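Local coordinates for angiopoietin-related protein 6 (Homo sapiens, PDB 6Y43) that probably acts as an angiopoietin-like growth factor, with a calcium-binding, fibrinogen-like globular domain likely to serve in molecular recognition, at residues 36-41 and 51-56; 46-51 and 96-101. One frame throughout, in Å; residues are numbered along the deposited sequence.

Both contacts draw on strand 48-54 of the fibrinogen-like globe, and they share Ile-51. Contact 1 stays within the hairpin of strands 33-40 and 48-54, at the surface, where a partly exposed tryptophan meets an arginine. Contact 2 is buried and joins strand 48-54 to strand 95-102, with strand 212-219 lying between them in the same antiparallel sheet. The chemistry follows the setting: a cation-pi contact with polar groups gathered round it in contact 1, mainly CH-pi and apolar packing on an indole in contact 2. Their centres are 8 Å apart, and the hairpin pairing of Trp-38 with Val-50 ties one to the other.

Contact 1 of 2, residues 36-41 and 51-56; sequences SVWCEQ and IQRRQD. With EDO (1,2-ethanediol), chain C.
Arg-53 brings one corner of its guanidinium over the indole of Trp-38, and NH1 lies 3.2 Å from Trp-38 CG. This is a cation-pi contact: Arg-53 CZ sits 4.2 Å from the centroid of the five-membered ring, above its face. The two planes are turned 75° apart, so the arginine presents its edge to the pi cloud instead of lying flat on it. Its chain leaves the backbone extended, with CG opposite the amide nitrogen, and then bends at chi3 (52°), which swings the head back over the indole. A tryptophan suits the position because its electron-rich face can take NH1 while NH2 keeps its bond to the carbonyl of Gly-77. The two residues belong to the antiparallel hairpin of strands 33-40 and 48-54, in which Trp-38 pairs through its backbone with Val-50. Further along, Ile-51 and Gln-52 both face Met-215 in a classic beta bulge; the extra residue is consistent with Arg-53 turning to the same face as Val-50 and Trp-38. Cys-39 points to the other side, where it is joined to Cys-12. A 1,2-ethanediol molecule, probably from the crystallisation liquor, lies beside the pair. Its C1 comes within 3.8 Å of Trp-38 CH2, over the indole face that NH1 also occupies, and its O2 stands 3.5 Å from Arg-53 NH1, above the guanidinium plane. The amide of Gln-55 grips both ends of the diol: O2 donates to Gln-55 OE1 at 2.5 Å, and Gln-55 NE2 gives O1 a nearly straight bond (171°) of 3.1 Å.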
ATOM      1  N   SER A  36     -12.050 -10.210   0.281  1.00 13.69           N
ATOM      2  CA  SER A  36     -12.704  -8.917   0.483  1.00 13.70           C
ATOM      3  C   SER A  36     -11.670  -7.799   0.554  1.00 11.86           C
ATOM      4  O   SER A  36     -10.675  -7.904   1.275  1.00 13.30           O
ATOM      5  CB  SER A  36     -13.560  -8.909   1.749  1.00 12.78           C
ATOM      6  OG  SER A  36     -14.734  -9.699   1.586  1.00 16.65           O
ATOM      7  N   VAL A  37     -11.935  -6.708  -0.165  1.00 10.04           N
ATOM      8  CA  VAL A  37     -11.051  -5.553  -0.202  1.00  9.28           C
ATOM      9  C   VAL A  37     -11.916  -4.315  -0.083  1.00  9.70           C
ATOM     10  O   VAL A  37     -13.108  -4.347  -0.385  1.00  9.60           O
ATOM     11  CB  VAL A  37     -10.228  -5.471  -1.507  1.00 12.53           C
ATOM     12  CG1 VAL A  37      -9.629  -6.795  -1.813  1.00 15.50           C
ATOM     13  CG2 VAL A  37     -11.132  -4.984  -2.645  1.00 11.43           C
ATOM     14  N   TRP A  38     -11.305  -3.205   0.336  1.00  7.85           N
ATOM     15  CA  TRP A  38     -11.946  -1.899   0.221  1.00  8.45           C
ATOM     16  C   TRP A  38     -11.686  -1.320  -1.168  1.00  9.42           C
ATOM     17  O   TRP A  38     -10.536  -1.305  -1.634  1.00  8.72           O
ATOM     18  CB  TRP A  38     -11.428  -0.935   1.289  1.00  9.00           C
ATOM     19  CG  TRP A  38     -12.220   0.333   1.383  1.00  8.49           C
ATOM     20  CD1 TRP A  38     -12.066   1.472   0.621  1.00  9.60           C
ATOM     21  CD2 TRP A  38     -13.306   0.595   2.275  1.00  9.25           C
ATOM     22  NE1 TRP A  38     -12.984   2.417   1.003  1.00 11.66           N
ATOM     23  CE2 TRP A  38     -13.747   1.917   2.024  1.00 13.15           C
ATOM     24  CE3 TRP A  38     -13.929  -0.146   3.282  1.00  9.54           C
ATOM     25  CZ2 TRP A  38     -14.814   2.499   2.718  1.00 11.23           C
ATOM     26  CZ3 TRP A  38     -14.984   0.444   3.983  1.00 11.54           C
ATOM     27  CH2 TRP A  38     -15.406   1.745   3.695  1.00  9.96           C
ATOM     28  N   CYS A  39     -12.748  -0.852  -1.823  1.00  8.73           N
ATOM     29  CA  CYS A  39     -12.676  -0.150  -3.101  1.00  8.87           C
ATOM     30  C   CYS A  39     -12.965   1.322  -2.864  1.00 11.65           C
ATOM     31  O   CYS A  39     -14.007   1.660  -2.286  1.00 10.10           O
ATOM     32  CB  CYS A  39     -13.714  -0.661  -4.109  1.00 10.94           C
ATOM     33  SG  CYS A  39     -13.605  -2.335  -4.689  1.00 11.17           S
ATOM     34  N   GLU A  40     -12.043   2.188  -3.299  1.00 11.18           N
ATOM     35  CA  GLU A  40     -12.258   3.633  -3.352  1.00  8.94           C
ATOM     36  C   GLU A  40     -12.904   3.934  -4.705  1.00  9.73           C
ATOM     37  O   GLU A  40     -12.263   3.818  -5.757  1.00 10.14           O
ATOM     38  CB  GLU A  40     -10.942   4.388  -3.160  1.00 11.84           C
ATOM     39  CG  GLU A  40     -11.043   5.859  -3.515  1.00 11.52           C
ATOM     40  CD  GLU A  40     -12.078   6.562  -2.687  1.00 16.78           C
ATOM     41  OE1 GLU A  40     -11.973   6.534  -1.442  1.00 16.68           O
ATOM     42  OE2 GLU A  40     -12.984   7.161  -3.291  1.00 16.47           O
ATOM     43  N   GLN A  41     -14.188   4.275  -4.692  1.00 12.62           N
ATOM     44  CA  GLN A  41     -14.937   4.392  -5.933  1.00 13.27           C
ATOM     45  C   GLN A  41     -15.216   5.824  -6.370  1.00 16.22           C
ATOM     46  O   GLN A  41     -15.919   6.016  -7.364  1.00 16.62           O
ATOM     47  CB  GLN A  41     -16.277   3.654  -5.820  1.00 10.74           C
ATOM     48  CG  GLN A  41     -16.133   2.178  -5.532  1.00 11.34           C
ATOM     49  CD  GLN A  41     -15.495   1.399  -6.659  1.00 12.21           C
ATOM     50  OE1 GLN A  41     -14.474   1.792  -7.216  1.00 16.06           O
ATOM     51  NE2 GLN A  41     -16.077   0.253  -6.980  1.00 15.24           N
ATOM     52  N   ILE A  51      -4.763  -1.734  -1.210  1.00  7.99           N
ATOM     53  CA  ILE A  51      -3.876  -2.826  -0.804  1.00  6.69           C
ATOM     54  C   ILE A  51      -3.188  -2.582   0.528  1.00  7.20           C
ATOM     55  O   ILE A  51      -2.601  -3.527   1.081  1.00  9.09           O
ATOM     56  CB  ILE A  51      -2.821  -3.153  -1.880  1.00  7.83           C
ATOM     57  CG1 ILE A  51      -1.810  -2.014  -2.056  1.00  7.39           C
ATOM     58  CG2 ILE A  51      -3.502  -3.438  -3.201  1.00  9.75           C
ATOM     59  CD1 ILE A  51      -0.599  -2.409  -2.854  1.00 10.43           C
ATOM     60  N   GLN A  52      -3.301  -1.382   1.087  1.00  6.25           N
ATOM     61  CA  GLN A  52      -2.685  -1.026   2.351  1.00  9.37           C
ATOM     62  C   GLN A  52      -3.416   0.193   2.862  1.00  9.17           C
ATOM     63  O   GLN A  52      -3.746   1.078   2.066  1.00  8.66           O
ATOM     64  CB  GLN A  52      -1.200  -0.695   2.176  1.00 10.29           C
ATOM     65  CG  GLN A  52      -0.490  -0.498   3.482  1.00  8.57           C
ATOM     66  CD  GLN A  52      -0.288   0.956   3.857  1.00 13.81           C
ATOM     67  OE1 GLN A  52      -0.865   1.860   3.249  1.00 41.61           O
ATOM     68  NE2 GLN A  52       0.544   1.186   4.878  1.00 19.11           N
ATOM     69  N   ARG A  53      -3.694   0.234   4.165  1.00  9.62           N
ATOM     70  CA  ARG A  53      -4.296   1.433   4.737  1.00  9.28           C
ATOM     71  C   ARG A  53      -3.923   1.560   6.199  1.00  7.23           C
ATOM     72  O   ARG A  53      -3.991   0.578   6.954  1.00  8.58           O
ATOM     73  CB  ARG A  53      -5.823   1.431   4.611  1.00  8.01           C
ATOM     74  CG  ARG A  53      -6.447   2.707   5.123  1.00  8.29           C
ATOM     75  CD  ARG A  53      -7.897   2.839   4.624  1.00 10.07           C
ATOM     76  NE  ARG A  53      -8.643   1.634   4.931  1.00 12.04           N
ATOM     77  CZ  ARG A  53      -9.740   1.230   4.301  1.00 12.13           C
ATOM     78  NH1 ARG A  53     -10.252   1.933   3.310  1.00 12.67           N
ATOM     79  NH2 ARG A  53     -10.309   0.105   4.670  1.00 10.88           N
ATOM     80  N   ARG A  54      -3.546   2.775   6.586  1.00  7.65           N
ATOM     81  CA  ARG A  54      -3.308   3.170   7.967  1.00  6.47           C
ATOM     82  C   ARG A  54      -4.224   4.327   8.337  1.00  7.95           C
ATOM     83  O   ARG A  54      -4.386   5.260   7.550  1.00  9.14           O
ATOM     84  CB  ARG A  54      -1.887   3.673   8.179  1.00  7.91           C
ATOM     85  CG  ARG A  54      -0.765   2.837   7.582  1.00  8.59           C
ATOM     86  CD  ARG A  54      -0.812   1.431   8.123  1.00  8.74           C
ATOM     87  NE  ARG A  54      -0.530   1.325   9.553  1.00  9.18           N
ATOM     88  CZ  ARG A  54       0.683   1.301  10.089  1.00  8.91           C
ATOM     89  NH1 ARG A  54       1.756   1.424   9.322  1.00  9.79           N
ATOM     90  NH2 ARG A  54       0.843   1.152  11.402  1.00  9.39           N
ATOM     91  N   GLN A  55      -4.761   4.311   9.556  1.00 10.09           N
ATOM     92  CA  GLN A  55      -5.671   5.393   9.919  1.00  9.45           C
ATOM     93  C   GLN A  55      -5.939   5.506  11.413  1.00 12.59           C
ATOM     94  O   GLN A  55      -6.467   6.532  11.860  1.00 14.55           O
ATOM     95  CB  GLN A  55      -7.006   5.236   9.188  1.00 11.67           C
ATOM     96  CG  GLN A  55      -7.781   3.971   9.590  1.00 11.20           C
ATOM     97  CD  GLN A  55      -9.024   3.743   8.741  1.00 16.90           C
ATOM     98  OE1 GLN A  55      -9.055   4.098   7.563  1.00 24.72           O
ATOM     99  NE2 GLN A  55     -10.058   3.182   9.344  1.00 21.26           N
ATOM    100  N   ASP A  56      -5.609   4.486  12.194  1.00 11.49           N
ATOM    101  CA  ASP A  56      -5.940   4.589  13.614  1.00 13.58           C
ATOM    102  C   ASP A  56      -5.126   3.736  14.580  1.00 14.25           C
ATOM    103  O   ASP A  56      -5.417   3.730  15.785  1.00 12.19           O
ATOM    104  CB  ASP A  56      -7.434   4.275  13.804  1.00 14.02           C
ATOM    105  CG  ASP A  56      -7.795   2.833  13.430  1.00 14.70           C
ATOM    106  OD1 ASP A  56      -6.891   1.995  13.244  1.00 13.71           O
ATOM    107  OD2 ASP A  56      -9.010   2.501  13.376  1.00 17.30           O
TER
HETATM  108  C1  EDO C 502     -12.701   2.839   6.150  1.00 21.04           C
HETATM  109  O1  EDO C 502     -12.474   2.653   7.557  1.00 21.57           O
HETATM  110  C2  EDO C 502     -12.317   4.254   5.747  1.00 25.40           C
HETATM  111  O2  EDO C 502     -10.892   4.340   5.830  1.00 26.35           O

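Contact 2 of 2, residues 46-51 and 96-101; sequences GGWTVI and ELLVLL
Trp-48 and Leu-98 mark the closest backbone approach, CA to CA 8.2 Å, between two strands that are not paired with each other but each bond to strand 212-219 between them. The indole, long and flat enough to span that middle strand, reaches across it. With its CG opposite the carbonyl carbon (chi1 -65°), Trp-48 extends the six-membered ring to Leu-98, whose CB lies over its face, 3.8 Å from the ring centroid, in a CH-pi contact. Leu-98 CD2 continues the cover, 3.7 Å from Trp-48 CE2; leucine suits this place because CB and this one methyl lie together over the same side of the ring. The far rim meets Glu-96: Trp-48 CH2 is 3.5 Å from Glu-96 CD, the carboxylate plane standing 73° from the indole, while the backbone oxygen of Glu-96 faces the edge 3.7 Å from Trp-48 CZ3. The weakly positive C-H rim suits both oxygen-bearing groups. Glu-96 also has a long, weak ion pair with Arg-218, and Trp-48 NE1 a weak bond to the carbonyl of Leu-43. Replacing Trp-48 by an alanine would probably leave Leu-98 without its aromatic platform and open a gap over strand 212-219. Gly-47 takes a positive phi that glycine adopts readily, and with Trp-48 forms a G1 bulge opposite Glu-40. Such cross-strand packing on one face of a twisted antiparallel sheet belongs to the central sheet of the fibrinogen C-terminal globe.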
ATOM      1  N   GLY A  46     -12.500   6.697  -9.374  1.00 15.12           N
ATOM      2  CA  GLY A  46     -12.829   5.450  -8.710  1.00 14.47           C
ATOM      3  C   GLY A  46     -12.149   4.241  -9.325  1.00 15.10           C
ATOM      4  O   GLY A  46     -11.244   4.332 -10.171  1.00 13.87           O
ATOM      5  N   GLY A  47     -12.592   3.071  -8.849  1.00 11.91           N
ATOM      6  CA  GLY A  47     -12.061   1.815  -9.316  1.00 11.82           C
ATOM      7  C   GLY A  47     -10.738   1.413  -8.697  1.00  9.90           C
ATOM      8  O   GLY A  47     -10.024   0.594  -9.280  1.00 11.78           O
ATOM      9  N   TRP A  48     -10.413   1.942  -7.528  1.00 11.06           N
ATOM     10  CA  TRP A  48      -9.127   1.717  -6.881  1.00  9.65           C
ATOM     11  C   TRP A  48      -9.266   0.621  -5.831  1.00  9.99           C
ATOM     12  O   TRP A  48     -10.102   0.730  -4.925  1.00 10.70           O
ATOM     13  CB  TRP A  48      -8.617   2.995  -6.216  1.00 10.00           C
ATOM     14  CG  TRP A  48      -8.314   4.093  -7.160  1.00  9.36           C
ATOM     15  CD1 TRP A  48      -9.089   5.177  -7.439  1.00 13.51           C
ATOM     16  CD2 TRP A  48      -7.117   4.241  -7.940  1.00 10.07           C
ATOM     17  NE1 TRP A  48      -8.459   5.993  -8.351  1.00 14.22           N
ATOM     18  CE2 TRP A  48      -7.243   5.447  -8.672  1.00 12.84           C
ATOM     19  CE3 TRP A  48      -5.955   3.480  -8.080  1.00 10.38           C
ATOM     20  CZ2 TRP A  48      -6.261   5.891  -9.548  1.00 16.37           C
ATOM     21  CZ3 TRP A  48      -4.974   3.930  -8.955  1.00 13.11           C
ATOM     22  CH2 TRP A  48      -5.141   5.126  -9.671  1.00 13.62           C
ATOM     23  N   THR A  49      -8.444  -0.421  -5.956  1.00  9.73           N
ATOM     24  CA  THR A  49      -8.356  -1.476  -4.951  1.00 10.22           C
ATOM     25  C   THR A  49      -7.359  -1.060  -3.878  1.00  8.28           C
ATOM     26  O   THR A  49      -6.178  -0.865  -4.176  1.00  9.08           O
ATOM     27  CB  THR A  49      -7.914  -2.792  -5.588  1.00 10.04           C
ATOM     28  OG1 THR A  49      -8.830  -3.139  -6.627  1.00 11.31           O
ATOM     29  CG2 THR A  49      -7.806  -3.913  -4.549  1.00  8.95           C
ATOM     30  N   VAL A  50      -7.827  -0.924  -2.637  1.00  9.57           N
ATOM     31  CA  VAL A  50      -6.905  -0.625  -1.549  1.00  7.75           C
ATOM     32  C   VAL A  50      -6.095  -1.876  -1.232  1.00  7.94           C
ATOM     33  O   VAL A  50      -6.661  -2.940  -0.961  1.00  9.05           O
ATOM     34  CB  VAL A  50      -7.674  -0.129  -0.316  1.00  9.18           C
ATOM     35  CG1 VAL A  50      -6.735   0.024   0.880  1.00 10.16           C
ATOM     36  CG2 VAL A  50      -8.374   1.183  -0.631  1.00 10.51           C
ATOM     37  N   ILE A  51      -4.763  -1.734  -1.210  1.00  7.99           N
ATOM     38  CA  ILE A  51      -3.876  -2.826  -0.804  1.00  6.69           C
ATOM     39  C   ILE A  51      -3.188  -2.582   0.528  1.00  7.20           C
ATOM     40  O   ILE A  51      -2.601  -3.527   1.081  1.00  9.09           O
ATOM     41  CB  ILE A  51      -2.821  -3.153  -1.880  1.00  7.83           C
ATOM     42  CG1 ILE A  51      -1.810  -2.014  -2.056  1.00  7.39           C
ATOM     43  CG2 ILE A  51      -3.502  -3.438  -3.201  1.00  9.75           C
ATOM     44  CD1 ILE A  51      -0.599  -2.409  -2.854  1.00 10.43           C
ATOM     45  N   GLU A  96      -1.676   0.995 -12.295  1.00 11.60           N
ATOM     46  CA  GLU A  96      -1.296   2.253 -11.674  1.00 12.84           C
ATOM     47  C   GLU A  96      -1.366   2.099 -10.161  1.00 12.91           C
ATOM     48  O   GLU A  96      -2.311   1.493  -9.625  1.00 12.57           O
ATOM     49  CB  GLU A  96      -2.224   3.378 -12.124  1.00 13.40           C
ATOM     50  CG  GLU A  96      -1.896   4.721 -11.517  1.00 15.29           C
ATOM     51  CD  GLU A  96      -2.739   5.843 -12.084  1.00 22.50           C
ATOM     52  OE1 GLU A  96      -3.697   5.552 -12.847  1.00 20.37           O
ATOM     53  OE2 GLU A  96      -2.444   7.014 -11.745  1.00 20.60           O
ATOM     54  N   LEU A  97      -0.358   2.629  -9.477  1.00  9.60           N
ATOM     55  CA  LEU A  97      -0.359   2.734  -8.028  1.00 10.67           C
ATOM     56  C   LEU A  97      -0.668   4.158  -7.620  1.00 12.06           C
ATOM     57  O   LEU A  97      -0.037   5.097  -8.123  1.00  9.44           O
ATOM     58  CB  LEU A  97       1.002   2.342  -7.468  1.00 11.30           C
ATOM     59  CG  LEU A  97       1.237   2.591  -5.988  1.00  9.22           C
ATOM     60  CD1 LEU A  97       0.426   1.598  -5.162  1.00 13.02           C
ATOM     61  CD2 LEU A  97       2.718   2.360  -5.706  1.00 10.57           C
ATOM     62  N   LEU A  98      -1.622   4.312  -6.701  1.00  9.49           N
ATOM     63  CA  LEU A  98      -1.964   5.593  -6.109  1.00  9.41           C
ATOM     64  C   LEU A  98      -1.669   5.527  -4.621  1.00 12.12           C
ATOM     65  O   LEU A  98      -2.069   4.570  -3.951  1.00 10.48           O
ATOM     66  CB  LEU A  98      -3.448   5.916  -6.344  1.00 10.69           C
ATOM     67  CG  LEU A  98      -3.994   7.165  -5.671  1.00 13.05           C
ATOM     68  CD1 LEU A  98      -3.362   8.406  -6.229  1.00 14.06           C
ATOM     69  CD2 LEU A  98      -5.509   7.206  -5.864  1.00 16.88           C
ATOM     70  N   VAL A  99      -0.926   6.504  -4.111  1.00  8.49           N
ATOM     71  CA  VAL A  99      -0.655   6.615  -2.684  1.00  8.85           C
ATOM     72  C   VAL A  99      -1.380   7.848  -2.194  1.00  8.54           C
ATOM     73  O   VAL A  99      -1.209   8.936  -2.755  1.00  9.40           O
ATOM     74  CB  VAL A  99       0.849   6.703  -2.373  1.00  6.57           C
ATOM     75  CG1 VAL A  99       1.061   6.924  -0.910  1.00  9.71           C
ATOM     76  CG2 VAL A  99       1.570   5.424  -2.821  1.00  8.50           C
ATOM     77  N   LEU A 100      -2.186   7.682  -1.160  1.00  8.74           N
ATOM     78  CA  LEU A 100      -2.971   8.772  -0.592  1.00  8.48           C
ATOM     79  C   LEU A 100      -2.467   9.026   0.820  1.00 10.47           C
ATOM     80  O   LEU A 100      -2.349   8.083   1.609  1.00 10.92           O
ATOM     81  CB  LEU A 100      -4.453   8.409  -0.559  1.00 10.25           C
ATOM     82  CG  LEU A 100      -5.133   8.121  -1.890  1.00 13.91           C
ATOM     83  CD1 LEU A 100      -6.572   7.735  -1.637  1.00 15.33           C
ATOM     84  CD2 LEU A 100      -5.080   9.331  -2.806  1.00 14.71           C
ATOM     85  N   LEU A 101      -2.196  10.292   1.143  1.00  8.54           N
ATOM     86  CA  LEU A 101      -1.639  10.676   2.428  1.00  8.22           C
ATOM     87  C   LEU A 101      -2.449  11.810   3.034  1.00  8.73           C
ATOM     88  O   LEU A 101      -2.946  12.681   2.314  1.00 10.23           O
ATOM     89  CB  LEU A 101      -0.192  11.146   2.272  1.00  7.98           C
ATOM     90  CG  LEU A 101       0.722  10.242   1.442  1.00  8.80           C
ATOM     91  CD1 LEU A 101       2.010  10.968   1.153  1.00 11.59           C
ATOM     92  CD2 LEU A 101       0.987   8.933   2.215  1.00 12.16           C
TER